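Local coordinates for synaptotagmin-1 (Arabidopsis thaliana, PDB 7AS6), which helps keep the plasma membrane intact during freezing and osmotic stress, and is represented by its first C2 domain, a lipid-binding beta sandwich with a metal site, at residues Asp126-Arg129 and Gly130-Glu133. Sequence-based numbering, arbitrary orientation.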
loop_
_atom_site.group_PDB
_atom_site.type_symbol
_atom_site.label_atom_id
_atom_site.label_comp_id
_atom_site.label_asym_id
_atom_site.label_seq_id
_atom_site.Cartn_x
_atom_site.Cartn_y
_atom_site.Cartn_z
ATOM N N ASP A 126 21.774 1.695 2.059
ATOM C CA ASP A 126 20.806 0.617 1.872
ATOM C C ASP A 126 20.548 0.361 0.386
ATOM O O ASP A 126 20.625 1.279 -0.431
ATOM C CB ASP A 126 19.493 0.945 2.598
ATOM C CG ASP A 126 18.451 -0.163 2.465
ATOM O OD1 ASP A 126 17.286 0.139 2.115
ATOM O OD2 ASP A 126 18.804 -1.340 2.695
ATOM N N LYS A 127 20.248 -0.892 0.048
ATOM C CA LYS A 127 19.989 -1.273 -1.334
ATOM C C LYS A 127 18.648 -0.712 -1.815
ATOM O O LYS A 127 17.706 -0.533 -1.037
ATOM C CB LYS A 127 20.012 -2.801 -1.467
ATOM C CG LYS A 127 18.949 -3.515 -0.624
ATOM C CD LYS A 127 19.155 -5.035 -0.527
ATOM C CE LYS A 127 17.891 -5.716 0.018
ATOM N NZ LYS A 127 18.055 -7.135 0.474
ATOM N N TYR A 128 18.574 -0.419 -3.115
ATOM C CA TYR A 128 17.338 0.073 -3.715
ATOM C C TYR A 128 16.322 -1.057 -3.831
ATOM O O TYR A 128 16.665 -2.172 -4.234
ATOM C CB TYR A 128 17.619 0.666 -5.092
ATOM C CG TYR A 128 16.388 1.114 -5.846
ATOM C CD1 TYR A 128 15.681 2.239 -5.445
ATOM C CD2 TYR A 128 15.939 0.422 -6.970
ATOM C CE1 TYR A 128 14.557 2.666 -6.133
ATOM C CE2 TYR A 128 14.817 0.839 -7.669
ATOM C CZ TYR A 128 14.126 1.967 -7.246
ATOM O OH TYR A 128 13.005 2.402 -7.932
ATOM N N ARG A 129 15.065 -0.766 -3.501
ATOM C CA ARG A 129 14.065 -1.816 -3.368
ATOM C C ARG A 129 12.865 -1.639 -4.290
ATOM O O ARG A 129 11.924 -2.434 -4.222
ATOM C CB ARG A 129 13.612 -1.908 -1.909
ATOM C CG ARG A 129 14.704 -2.438 -0.977
ATOM C CD ARG A 129 14.207 -2.602 0.453
ATOM N NE ARG A 129 15.291 -2.842 1.406
ATOM C CZ ARG A 129 15.605 -4.031 1.916
ATOM N NH1 ARG A 129 14.923 -5.120 1.570
ATOM N NH2 ARG A 129 16.610 -4.133 2.778
ATOM N N GLY A 130 12.880 -0.653 -5.171
ATOM C CA GLY A 130 11.757 -0.399 -6.048
ATOM C C GLY A 130 10.870 0.723 -5.538
ATOM O O GLY A 130 11.060 1.292 -4.458
ATOM N N LYS A 131 9.878 1.044 -6.354
ATOM C CA LYS A 131 8.926 2.102 -6.057
ATOM C C LYS A 131 7.530 1.508 -6.055
ATOM O O LYS A 131 7.233 0.610 -6.848
ATOM C CB LYS A 131 9.013 3.237 -7.090
ATOM C CG LYS A 131 10.277 4.064 -6.984
ATOM C CD LYS A 131 10.349 5.134 -8.061
ATOM C CE LYS A 131 11.403 6.186 -7.722
ATOM N NZ LYS A 131 12.738 5.578 -7.477
ATOM N N LEU A 132 6.679 1.991 -5.160
ATOM C CA LEU A 132 5.261 1.667 -5.188
ATOM C C LEU A 132 4.489 2.919 -5.565
ATOM O O LEU A 132 4.754 3.993 -5.018
ATOM C CB LEU A 132 4.780 1.160 -3.835
ATOM C CG LEU A 132 3.347 0.642 -3.801
ATOM C CD1 LEU A 132 3.205 -0.601 -4.658
ATOM C CD2 LEU A 132 2.882 0.371 -2.372
ATOM N N GLU A 133 3.547 2.789 -6.502
ATOM C CA GLU A 133 2.700 3.907 -6.930
ATOM C C GLU A 133 1.267 3.662 -6.485
ATOM O O GLU A 133 0.701 2.594 -6.756
ATOM C CB GLU A 133 2.766 4.109 -8.444
ATOM C CG GLU A 133 4.202 4.343 -8.913
ATOM C CD GLU A 133 4.310 4.824 -10.345
ATOM O OE1 GLU A 133 3.270 4.890 -11.037
ATOM O OE2 GLU A 133 5.444 5.152 -10.777
#
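Tyr128 lies along the backbone of Gly130 and meets the side chain of Lys131 where a loop enters the last strand, 131-140, of this C2 beta sandwich. That strand runs antiparallel between strands 8-18 and 106-111.

The packing is a ring laid on a glycine. Gly130 N sits over the centre of one ring face, 3.4 Å above its plane. The closest ring atom to it is Tyr128 CE2, 3.5 Å from Gly130 N. Tyr128 CG stands anti to its own backbone N (chi1 176°), which sends the ring forward along the chain. Gly130 has a positive phi of 99°, and its bare backbone lies against the ring.

Other contacts flank this packing. On the loop side, Arg129 NH2 and Asp126 OD2 form a salt bridge at 3.6 Å. The methylene Lys127 CE packs over one face of the same guanidinium, toward its rim. The loop is also tied to Arg21, whose NH2 donates a hydrogen bond to Tyr128 O.

The lysine crosses the tyrosine at about a right angle, and Lys131 CG comes within 3.3 Å of Tyr128 OH. The lysine chain bends only at the last torsion (chi4 55°). This turns NZ back to the ring edge. Lys131 NZ also forms a long, weak ion pair with Glu111 OE2. At the ring edge Lys131 NZ donates a 3.2 Å hydrogen bond to Tyr128 OH.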